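Local coordinates for Nrps/pks (Streptomyces albus, PDB 4OPF), which is a ketosynthase domain of the oxazolomycin AT-less type I polyketide synthase, probably handling the growing acyl chain as a thioester on a cysteine, at residues Y291-A296 and G325-N330; T158-A163 and S395-G400; R17-P22 and T222-V227; K250-N255 and A403-A408; A10-S15 and C93-A98. All coordinates share one frame; numbering follows the deposited sequence.

In the fold
All five contacts reach the mixed central sheet of the thiolase fold. Interactions 1 and 2 lie around the presumed active site, their centres 15 Å apart, and are joined by a hydrogen bond of 2.9 Å from Phe396 N to Asn295 OD1. Interaction 2 runs on into interaction 4 through consecutive sheet strands, where Ser395 O and Ala403 N are 2.9 Å apart. Interaction 3 approaches interaction 1 to about 5 Å between nearest atoms without touching it. Interactions 3 and 5 adjoin in the sequence along strand 9-17, interaction 3 pairing its end with strand 226-234 and interaction 5 packing it on helix 79-95. The centre of interaction 5 is 26 Å from that of interaction 2, well away from Cys160.

Interaction 1. Residues Y291-A296 and G325-N330; sequences YIETNA and GSVKPN
Parallel sheet strands 291-293 and 322-325 end together here, with Glu293 paired to Gly325, and the loops beyond them enter the presumed active site. Gly325 N donates to Ile292 O, while Gly325 O takes two bonds from Thr294: its N at 2.9 Å and its OG1 at 2.7 Å, arriving from opposite faces of the carbonyl plane. Tyr291 OH, itself bonded to Lys345, sits 3.3 Å from Gly325 CA, where any side chain would collide with it. The Glu293 side chain, with CG anti to the backbone N (chi1 169°), bends at chi2 so that OE2 offers its syn lone pair to Val327 N at 2.9 Å; OE1 makes a salt bridge with Lys345. Ser326 OG caps the following turn by accepting from Lys328 N, and a water links this hydroxyl to Glu293 OE2 and Thr294 O. By sequence, Asn295 stands where condensing ketosynthases carry a catalytic histidine, and Lys328 matches the lysine of their KSNIGH motif. The extended Lys328 chain carries NZ to 3.0 Å from Asn295 O, nearly along the C=O axis, and to 3.0 Å from Ala296 O, which it meets from above the carbonyl plane. A methionine in place of Lys328 would probably leave both carbonyl oxygens without this common donor and let the 294-296 loop shift. Asn295 OD1 accepts from Phe396 N, and Ala296 CB rests against Ser326 OG.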
# COMPACT_ATOMS: atom_id res chain seq x y z
N TYR A 291 11.20 -0.30 26.14
CA TYR A 291 11.07 1.10 25.78
C TYR A 291 10.04 1.26 24.67
O TYR A 291 9.99 0.44 23.76
CB TYR A 291 12.41 1.59 25.24
CG TYR A 291 12.46 3.07 24.90
CD1 TYR A 291 12.77 3.98 25.87
CD2 TYR A 291 12.17 3.55 23.61
CE1 TYR A 291 12.83 5.33 25.61
CE2 TYR A 291 12.20 4.92 23.33
CZ TYR A 291 12.56 5.80 24.33
OH TYR A 291 12.66 7.16 24.14
N ILE A 292 9.20 2.29 24.76
CA ILE A 292 8.26 2.64 23.72
C ILE A 292 8.48 4.11 23.31
O ILE A 292 8.39 5.02 24.14
CB ILE A 292 6.85 2.48 24.23
CG1 ILE A 292 6.66 1.02 24.71
CG2 ILE A 292 5.82 2.82 23.17
CD1 ILE A 292 5.31 0.77 25.25
N GLU A 293 8.78 4.31 22.04
CA GLU A 293 8.66 5.60 21.38
C GLU A 293 7.15 5.83 21.10
O GLU A 293 6.57 5.26 20.18
CB GLU A 293 9.49 5.61 20.11
CG GLU A 293 9.27 6.82 19.16
CD GLU A 293 9.87 8.14 19.64
OE1 GLU A 293 10.66 8.09 20.64
OE2 GLU A 293 9.54 9.24 19.03
N THR A 294 6.56 6.71 21.88
CA THR A 294 5.14 6.91 21.95
C THR A 294 4.68 7.77 20.76
O THR A 294 5.46 8.46 20.13
CB THR A 294 4.74 7.67 23.24
OG1 THR A 294 5.39 8.96 23.28
CG2 THR A 294 5.14 6.89 24.47
N ASN A 295 3.38 7.76 20.53
CA ASN A 295 2.75 8.63 19.57
C ASN A 295 2.90 10.08 19.91
O ASN A 295 3.23 10.90 19.07
CB ASN A 295 1.29 8.31 19.44
CG ASN A 295 0.64 9.13 18.37
OD1 ASN A 295 1.11 9.17 17.24
ND2 ASN A 295 -0.40 9.86 18.73
N ALA A 296 2.63 10.40 21.16
CA ALA A 296 2.90 11.72 21.68
C ALA A 296 2.19 12.81 20.92
O ALA A 296 2.78 13.69 20.33
CB ALA A 296 4.41 11.97 21.72
N GLY A 325 9.26 7.43 25.67
CA GLY A 325 9.86 8.58 25.06
C GLY A 325 9.17 9.12 23.80
O GLY A 325 8.10 8.65 23.37
N SER A 326 9.79 10.17 23.27
CA SER A 326 9.37 10.80 22.03
C SER A 326 10.47 11.66 21.45
O SER A 326 11.04 12.47 22.19
CB SER A 326 8.16 11.72 22.34
OG SER A 326 7.79 12.44 21.17
N VAL A 327 10.63 11.68 20.11
CA VAL A 327 11.57 12.56 19.44
C VAL A 327 11.03 13.94 19.25
O VAL A 327 11.77 14.85 18.86
CB VAL A 327 11.99 12.12 18.01
CG1 VAL A 327 12.78 10.88 18.09
CG2 VAL A 327 10.81 11.82 17.11
N LYS A 328 9.73 14.10 19.41
CA LYS A 328 9.13 15.37 19.00
C LYS A 328 9.64 16.61 19.76
O LYS A 328 9.80 17.66 19.17
CB LYS A 328 7.62 15.31 19.09
CG LYS A 328 7.04 14.32 18.11
CD LYS A 328 5.54 14.41 18.09
CE LYS A 328 4.97 13.22 17.34
NZ LYS A 328 3.48 13.35 17.39
N PRO A 329 9.90 16.50 21.07
CA PRO A 329 10.50 17.67 21.73
C PRO A 329 11.92 17.97 21.20
O PRO A 329 12.35 19.10 21.30
CB PRO A 329 10.57 17.25 23.19
CG PRO A 329 9.51 16.20 23.32
CD PRO A 329 9.63 15.43 22.03
N ASN A 330 12.61 16.99 20.60
CA ASN A 330 13.93 17.22 20.06
C ASN A 330 13.90 17.82 18.64
O ASN A 330 14.74 18.64 18.32
CB ASN A 330 14.70 15.91 19.94
CG ASN A 330 14.79 15.14 21.26
OD1 ASN A 330 13.85 14.44 21.68
ND2 ASN A 330 15.95 15.19 21.88
O HOH W 1 6.88 10.63 19.31

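Interaction 2. Residues T158-A163 and S395-G400; sequences TACSSA and SFADGG
Cys160 and Ala397 point their side chains at each other, the thiol lying alongside the alanine: SG is 3.5 Å from Ala397 CA and 3.6 Å from its CB. With chi1 at 66°, SG stands between the backbone N and the carbonyl carbon of its own residue, which aims it at the 395-397 backbone. Ser395, near the end of strand 390-396, points at the 160-161 turn, its OG anti to the backbone N (chi1 -172°), and lies 3.0 Å from Cys160 O in a weak bond whose proton may go to another acceptor; Glu338 OE2 is also a weak partner. The sequence TACSSA is the nucleophile elbow of ketosynthases, so Cys160 is probably the acyl-carrying residue, just before helix 162-175; the 395-400 segment belongs to the glycine-rich loop that flanks it in this family. Ser161 OG turns back to donate to Thr158 O at 2.9 Å, and also lies 3.7 Å from Ala397 CB. An alanine in place of Ser161 would probably deprive Thr158 O of this hydroxyl donor and leave the tight turn around Cys160 less firmly held. Ala397 CB also rests on Thr158 O, 3.5 Å away, and the second subunit packs Asn137 onto Thr158.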
# COMPACT_ATOMS: atom_id res chain seq x y z
N THR A 158 -0.67 8.56 4.99
CA THR A 158 -1.61 8.42 6.11
C THR A 158 -1.09 9.33 7.21
O THR A 158 -1.13 8.99 8.39
CB THR A 158 -1.71 6.97 6.63
OG1 THR A 158 -0.42 6.46 6.91
CG2 THR A 158 -2.38 6.03 5.64
N ALA A 159 -0.63 10.51 6.80
CA ALA A 159 -0.15 11.56 7.70
C ALA A 159 1.00 11.04 8.54
O ALA A 159 1.95 10.44 7.97
CB ALA A 159 -1.30 12.14 8.54
N CYS A 160 0.93 11.17 9.87
CA CYS A 160 2.10 10.88 10.70
C CYS A 160 2.45 9.41 10.73
O CYS A 160 3.60 9.04 11.02
CB CYS A 160 1.90 11.42 12.13
SG CYS A 160 0.57 10.59 13.04
N SER A 161 1.48 8.55 10.42
CA SER A 161 1.74 7.11 10.39
C SER A 161 2.26 6.59 9.03
O SER A 161 2.54 5.42 8.91
CB SER A 161 0.51 6.32 10.81
OG SER A 161 -0.55 6.63 9.94
N SER A 162 2.46 7.46 8.07
CA SER A 162 2.77 7.05 6.68
C SER A 162 3.99 6.12 6.61
O SER A 162 3.93 5.11 5.93
CB SER A 162 3.06 8.24 5.82
OG SER A 162 1.93 9.08 5.72
N ALA A 163 5.06 6.46 7.30
CA ALA A 163 6.28 5.63 7.22
C ALA A 163 6.14 4.26 7.87
O ALA A 163 6.74 3.28 7.40
CB ALA A 163 7.48 6.36 7.80
N SER A 395 2.52 5.07 16.01
CA SER A 395 2.06 6.26 15.33
C SER A 395 0.57 6.19 15.10
O SER A 395 0.11 5.30 14.40
CB SER A 395 2.80 6.35 13.99
OG SER A 395 2.50 7.58 13.38
N PHE A 396 -0.20 7.10 15.69
CA PHE A 396 -1.63 7.08 15.68
C PHE A 396 -2.05 8.41 15.06
O PHE A 396 -1.88 9.45 15.66
CB PHE A 396 -2.20 6.99 17.07
CG PHE A 396 -1.68 5.87 17.92
CD1 PHE A 396 -1.28 4.66 17.41
CD2 PHE A 396 -1.65 6.03 19.27
CE1 PHE A 396 -0.87 3.63 18.23
CE2 PHE A 396 -1.23 5.03 20.09
CZ PHE A 396 -0.83 3.83 19.59
N ALA A 397 -2.51 8.38 13.83
CA ALA A 397 -2.77 9.57 13.05
C ALA A 397 -4.19 10.03 13.21
O ALA A 397 -5.09 9.23 13.32
CB ALA A 397 -2.49 9.27 11.59
N ASP A 398 -4.40 11.34 13.20
CA ASP A 398 -5.74 11.95 13.21
C ASP A 398 -6.70 11.40 12.15
O ASP A 398 -7.86 11.10 12.47
CB ASP A 398 -5.64 13.48 13.10
CG ASP A 398 -5.36 14.15 14.46
OD1 ASP A 398 -5.51 13.48 15.52
OD2 ASP A 398 -4.99 15.35 14.45
N GLY A 399 -6.22 11.24 10.92
CA GLY A 399 -6.97 10.51 9.88
C GLY A 399 -7.65 9.16 10.22
O GLY A 399 -8.57 8.77 9.55
N GLY A 400 -7.24 8.44 11.25
CA GLY A 400 -7.91 7.17 11.57
C GLY A 400 -6.91 6.04 11.63
O GLY A 400 -7.14 5.05 12.29

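Interaction 3. Residues R17-P22 and T222-V227; sequences RFPGAP and TPAEGV
Arg17 and Val227 form an antiparallel hydrogen-bonded pair, with Arg17 N to Val227 O at 2.8 Å and Val227 N to Arg17 O at 3.0 Å. Side chains of this pair lie on one face of the sheet, where Arg17 CB packs on Val227 CG1 at 3.7 Å. Beyond CB, the arginine chain leads away from the contact, bending at chi3, to bring NH1 into salt bridges with Glu86 and Glu87 of helix 79-95. Phe18 belongs to the other side. Its CG is anti to the carbonyl carbon (chi1 -62°), and the ring lays one face over the Val227 carbonyl, with CZ 3.4 Å from Val227 O. Nearer the root of the ring, CD1 is 3.9 Å from Gly226 CA; a CB at that glycine would run into it, so the absence of a side chain at Gly226 allows this close approach. Pro19 then closes on the incoming 224-225 backbone: CD approaches Glu225 O at 3.2 Å and CG meets Ala224 CB at 4.2 Å. Phe18 also begins a type II turn to Ala21, with Gly20 at positive phi in its third position. Ile331 of helix 328-331 touches both Phe18 and Pro19. The pairing thus joins the end of strand 9-17 to the start of strand 226-234, neighbouring antiparallel strands in the N-terminal half of the thiolase fold, and the turn leads the chain off the sheet into helix 24-33.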
# COMPACT_ATOMS: atom_id res chain seq x y z
N ARG A 17 18.16 12.38 7.84
CA ARG A 17 18.50 13.77 8.02
C ARG A 17 17.34 14.42 8.72
O ARG A 17 16.23 14.27 8.29
CB ARG A 17 18.68 14.39 6.63
CG ARG A 17 19.42 15.66 6.63
CD ARG A 17 19.71 16.25 5.25
NE ARG A 17 20.13 15.23 4.28
CZ ARG A 17 20.55 15.51 3.02
NH1 ARG A 17 20.90 14.53 2.19
NH2 ARG A 17 20.63 16.79 2.59
N PHE A 18 17.59 15.13 9.82
CA PHE A 18 16.53 15.74 10.63
C PHE A 18 17.00 17.09 11.13
O PHE A 18 18.17 17.40 11.04
CB PHE A 18 16.21 14.81 11.81
CG PHE A 18 15.69 13.47 11.39
CD1 PHE A 18 14.41 13.34 10.92
CD2 PHE A 18 16.51 12.37 11.40
CE1 PHE A 18 13.93 12.12 10.46
CE2 PHE A 18 16.05 11.14 10.96
CZ PHE A 18 14.75 11.01 10.47
N PRO A 19 16.08 17.93 11.62
CA PRO A 19 16.52 19.23 12.12
C PRO A 19 17.62 19.07 13.15
O PRO A 19 17.55 18.20 13.99
CB PRO A 19 15.24 19.82 12.72
CG PRO A 19 14.14 19.16 11.95
CD PRO A 19 14.63 17.77 11.70
N GLY A 20 18.67 19.85 13.03
CA GLY A 20 19.83 19.78 13.90
C GLY A 20 20.68 18.56 13.67
O GLY A 20 21.62 18.33 14.41
N ALA A 21 20.38 17.75 12.63
CA ALA A 21 21.09 16.47 12.45
C ALA A 21 21.27 16.07 10.98
O ALA A 21 20.44 15.34 10.47
CB ALA A 21 20.32 15.38 13.20
N PRO A 22 22.36 16.52 10.33
CA PRO A 22 22.59 16.24 8.91
C PRO A 22 22.84 14.80 8.52
O PRO A 22 22.78 14.49 7.35
CB PRO A 22 23.88 17.04 8.57
CG PRO A 22 24.05 18.02 9.70
CD PRO A 22 23.44 17.36 10.91
N THR A 222 5.78 22.28 16.69
CA THR A 222 6.27 22.90 15.47
C THR A 222 6.31 21.84 14.34
O THR A 222 6.93 20.80 14.49
CB THR A 222 7.70 23.48 15.61
OG1 THR A 222 7.91 23.97 16.93
CG2 THR A 222 7.94 24.66 14.59
N PRO A 223 5.63 22.11 13.22
CA PRO A 223 5.89 21.28 12.05
C PRO A 223 7.37 21.33 11.70
O PRO A 223 8.04 22.36 11.91
CB PRO A 223 5.03 21.92 10.95
CG PRO A 223 3.96 22.68 11.69
CD PRO A 223 4.68 23.20 12.92
N ALA A 224 7.87 20.19 11.25
CA ALA A 224 9.27 20.00 10.97
C ALA A 224 9.47 19.18 9.68
O ALA A 224 8.57 18.54 9.17
CB ALA A 224 9.91 19.26 12.12
N GLU A 225 10.70 19.18 9.23
CA GLU A 225 11.11 18.47 8.04
C GLU A 225 11.87 17.27 8.51
O GLU A 225 12.28 17.18 9.66
CB GLU A 225 11.96 19.38 7.18
CG GLU A 225 11.16 20.53 6.66
CD GLU A 225 11.93 21.39 5.66
OE1 GLU A 225 13.17 21.59 5.84
OE2 GLU A 225 11.27 21.86 4.71
N GLY A 226 12.02 16.32 7.61
CA GLY A 226 12.85 15.17 7.86
C GLY A 226 12.81 14.15 6.74
O GLY A 226 11.89 14.14 5.91
N VAL A 227 13.81 13.28 6.74
CA VAL A 227 13.87 12.14 5.83
C VAL A 227 14.66 11.00 6.47
O VAL A 227 15.67 11.20 7.16
CB VAL A 227 14.48 12.55 4.46
CG1 VAL A 227 15.86 13.13 4.63
CG2 VAL A 227 14.54 11.39 3.44

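Interaction 4. Residues K250-N255 and A403-A408; sequences KGIAVN and AHAVLA
The flat groups meeting across strands 250-255 and 403-408 are peptide units, with Lys250 N lying in the plane of the Val406 carbonyl, 2.9 Å from its O. The one side-chain ring, the imidazole of His404, is held at both nitrogens, ND1 by Ser394 OG and NE2 by Tyr314 OH. The axes run antiparallel, 176° apart in direction, 4.7 Å from each other at the closest. Lys250 and Gly251 both face Val406, a classic beta bulge, and Gly251 N adds a weak second bond to Val406 O. Val406 N returns a bond of 2.8 Å to Gly251 O, and Ala253 and His404 exchange a pair. On the face of Ile252 and Val254, chi1 near 177° sets Ile252 CG1 anti to the backbone N, from where CD1 reaches Ala405 CB at 4.0 Å; Val254 CG2 meets Ala403 CB at the same 4.0 Å. Leu167 and Ala171 of helix 162-175 pack on Ile252 from this side. On the other face the His404 side chain touches Met275 of helix 268-282. Lys250 folds its methylenes against Ala408 CB and sends NZ to Asp8. Backbone bonds chiefly hold the strands in register, while two bonds at the imidazole would limit its rotation.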
# COMPACT_ATOMS: atom_id res chain seq x y z
N LYS A 250 10.42 -7.28 14.45
CA LYS A 250 9.86 -8.55 14.90
C LYS A 250 8.39 -8.60 14.54
O LYS A 250 7.90 -9.65 14.27
CB LYS A 250 9.94 -8.70 16.43
CG LYS A 250 11.31 -8.60 17.02
CD LYS A 250 12.09 -9.82 16.75
CE LYS A 250 11.67 -10.88 17.74
NZ LYS A 250 12.13 -12.15 17.13
N GLY A 251 7.69 -7.46 14.58
CA GLY A 251 6.26 -7.42 14.24
C GLY A 251 5.81 -5.99 14.04
O GLY A 251 6.37 -5.04 14.60
N ILE A 252 4.89 -5.82 13.12
CA ILE A 252 4.27 -4.53 12.83
C ILE A 252 2.81 -4.74 12.49
O ILE A 252 2.48 -5.74 11.85
CB ILE A 252 5.03 -3.75 11.77
CG1 ILE A 252 4.29 -2.47 11.47
CG2 ILE A 252 5.20 -4.59 10.51
CD1 ILE A 252 5.14 -1.46 10.84
N ALA A 253 1.93 -3.86 12.99
CA ALA A 253 0.52 -3.95 12.73
C ALA A 253 -0.03 -2.58 12.44
O ALA A 253 0.52 -1.59 12.89
CB ALA A 253 -0.19 -4.51 13.92
N VAL A 254 -1.12 -2.56 11.65
CA VAL A 254 -1.80 -1.35 11.24
C VAL A 254 -3.28 -1.60 11.41
O VAL A 254 -3.76 -2.67 11.08
CB VAL A 254 -1.47 -1.01 9.80
CG1 VAL A 254 -2.33 0.16 9.26
CG2 VAL A 254 -0.01 -0.67 9.68
N ASN A 255 -4.03 -0.61 11.83
CA ASN A 255 -5.49 -0.74 11.84
C ASN A 255 -6.08 0.66 11.66
O ASN A 255 -5.36 1.61 11.30
CB ASN A 255 -6.00 -1.49 13.11
CG ASN A 255 -5.93 -0.64 14.40
OD1 ASN A 255 -5.68 0.55 14.36
ND2 ASN A 255 -6.20 -1.26 15.52
N ALA A 403 -0.60 2.58 13.77
CA ALA A 403 0.43 1.63 13.49
C ALA A 403 1.33 1.45 14.69
O ALA A 403 1.54 2.42 15.44
CB ALA A 403 1.23 2.10 12.31
N HIS A 404 1.89 0.25 14.85
CA HIS A 404 2.77 -0.04 15.96
C HIS A 404 3.75 -1.11 15.54
O HIS A 404 3.39 -2.11 14.94
CB HIS A 404 1.92 -0.52 17.15
CG HIS A 404 2.66 -0.68 18.45
ND1 HIS A 404 2.97 0.38 19.28
CD2 HIS A 404 3.06 -1.79 19.12
CE1 HIS A 404 3.58 -0.07 20.35
NE2 HIS A 404 3.61 -1.39 20.30
N ALA A 405 5.03 -0.89 15.84
CA ALA A 405 6.08 -1.80 15.44
C ALA A 405 6.90 -2.19 16.66
O ALA A 405 7.15 -1.34 17.54
CB ALA A 405 6.97 -1.13 14.41
N VAL A 406 7.35 -3.44 16.67
CA VAL A 406 8.20 -4.01 17.71
C VAL A 406 9.54 -4.40 17.10
O VAL A 406 9.58 -5.13 16.13
CB VAL A 406 7.53 -5.24 18.35
CG1 VAL A 406 8.41 -5.86 19.41
CG2 VAL A 406 6.21 -4.84 18.99
N LEU A 407 10.63 -3.89 17.68
CA LEU A 407 11.99 -4.08 17.22
C LEU A 407 12.92 -4.65 18.32
O LEU A 407 12.69 -4.41 19.52
CB LEU A 407 12.49 -2.74 16.78
CG LEU A 407 11.73 -2.13 15.61
CD1 LEU A 407 11.53 -0.67 15.84
CD2 LEU A 407 12.60 -2.33 14.38
N ALA A 408 13.94 -5.43 17.90
CA ALA A 408 14.86 -6.12 18.77
C ALA A 408 16.27 -5.75 18.37
O ALA A 408 16.57 -5.54 17.17
CB ALA A 408 14.69 -7.63 18.69

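Interaction 5. Residues A10-S15 and C93-A98; sequences AVVGMS and CDAGYA
Asp94 OD2 is gripped by Met14 N at 2.8 Å and by His246 NE2, while OD1 forms a salt bridge with Arg244. The carboxylate comes from the last turn of helix 79-95 with CG anti to the backbone N (chi1 177°), an orientation that carries it out to strand 9-17. Met14 N meets OD2 on the anti side, 33° out of the carboxylate plane, in a bond of 149° at the hydrogen. Met14, modelled as selenomethionine, runs beside the aspartate in the same direction, its CG 3.7 Å from OD2. The charge of Arg244 and the donor of His246 would probably favour the ionised carboxylate.

Next along the helix, Ala95 CB sits 3.2 Å from Val12 O and 3.9 Å from Gly13 CA, and a side chain on Gly13 would strike it. Ala95 CA approaches Val12 O closely as well, and a water joins the two backbones, donating to Val12 O at 3.0 Å and to Ala95 O at 2.6 Å. Val12 CG2 adds a looser apolar contact, 4.3 Å from Ala95 CB. Val12 and Gly13 together face Leu231 of the neighbouring strand in a classic beta bulge, and Gly96 ends the helix with a Schellman motif at positive phi. This is helix-on-sheet packing of the thiolase fold: helix 79-95 terminates against strand 9-17 in its N-terminal half.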
# COMPACT_ATOMS: atom_id res chain seq x y z
N ALA A 10 15.71 -8.02 9.11
CA ALA A 10 16.87 -7.22 9.47
C ALA A 10 16.85 -5.83 8.82
O ALA A 10 16.51 -5.68 7.65
CB ALA A 10 18.13 -7.93 9.03
N VAL A 11 17.22 -4.83 9.59
CA VAL A 11 17.57 -3.53 9.07
C VAL A 11 19.03 -3.62 8.72
O VAL A 11 19.84 -3.67 9.62
CB VAL A 11 17.36 -2.46 10.13
CG1 VAL A 11 17.76 -1.10 9.58
CG2 VAL A 11 15.91 -2.48 10.56
N VAL A 12 19.37 -3.70 7.43
CA VAL A 12 20.72 -3.85 7.01
C VAL A 12 21.38 -2.56 6.59
O VAL A 12 22.59 -2.56 6.31
CB VAL A 12 20.88 -4.90 5.90
CG1 VAL A 12 20.25 -6.22 6.33
CG2 VAL A 12 20.31 -4.45 4.56
N GLY A 13 20.64 -1.46 6.54
CA GLY A 13 21.24 -0.20 6.25
C GLY A 13 20.27 0.93 6.50
O GLY A 13 19.05 0.72 6.43
N MSE A 14 20.81 2.10 6.82
CA MSE A 14 19.94 3.22 7.11
C MSE A 14 20.65 4.51 6.93
O MSE A 14 21.85 4.60 7.12
CB MSE A 14 19.41 3.13 8.54
CG MSE A 14 20.56 3.03 9.56
SE MSE A 14 19.86 2.62 11.41
CE MSE A 14 18.09 3.07 11.13
N SER A 15 19.88 5.53 6.64
CA SER A 15 20.35 6.88 6.53
C SER A 15 19.22 7.79 6.87
O SER A 15 18.04 7.41 6.83
CB SER A 15 20.76 7.20 5.11
OG SER A 15 21.52 8.43 5.14
N CYS A 93 25.00 2.90 0.79
CA CYS A 93 26.36 3.09 1.35
C CYS A 93 26.47 2.51 2.76
O CYS A 93 27.40 1.75 3.06
CB CYS A 93 26.72 4.56 1.41
SG CYS A 93 26.94 5.17 -0.30
N ASP A 94 25.54 2.86 3.62
CA ASP A 94 25.60 2.39 5.02
C ASP A 94 25.54 0.86 5.10
O ASP A 94 26.19 0.26 5.94
CB ASP A 94 24.45 2.98 5.82
CG ASP A 94 24.42 2.46 7.27
OD1 ASP A 94 25.33 2.83 8.03
OD2 ASP A 94 23.48 1.71 7.63
N ALA A 95 24.73 0.24 4.23
CA ALA A 95 24.57 -1.22 4.16
C ALA A 95 25.77 -1.92 3.56
O ALA A 95 25.90 -3.14 3.64
CB ALA A 95 23.34 -1.60 3.34
N GLY A 96 26.63 -1.14 2.91
CA GLY A 96 27.80 -1.66 2.26
C GLY A 96 27.57 -2.14 0.84
O GLY A 96 28.39 -2.89 0.33
N TYR A 97 26.51 -1.68 0.17
CA TYR A 97 26.23 -2.09 -1.22
C TYR A 97 26.43 -0.89 -2.13
O TYR A 97 25.92 0.19 -1.85
CB TYR A 97 24.79 -2.62 -1.41
CG TYR A 97 24.56 -3.96 -0.83
CD1 TYR A 97 24.14 -4.10 0.48
CD2 TYR A 97 24.80 -5.11 -1.57
CE1 TYR A 97 23.96 -5.36 1.06
CE2 TYR A 97 24.62 -6.38 -1.03
CZ TYR A 97 24.22 -6.51 0.29
OH TYR A 97 24.06 -7.75 0.83
N ALA A 98 27.13 -1.07 -3.24
CA ALA A 98 27.18 -0.04 -4.29
C ALA A 98 25.89 -0.21 -5.11
O ALA A 98 25.34 -1.30 -5.19
CB ALA A 98 28.43 -0.23 -5.18
O HOH W 2 24.50 -4.58 5.27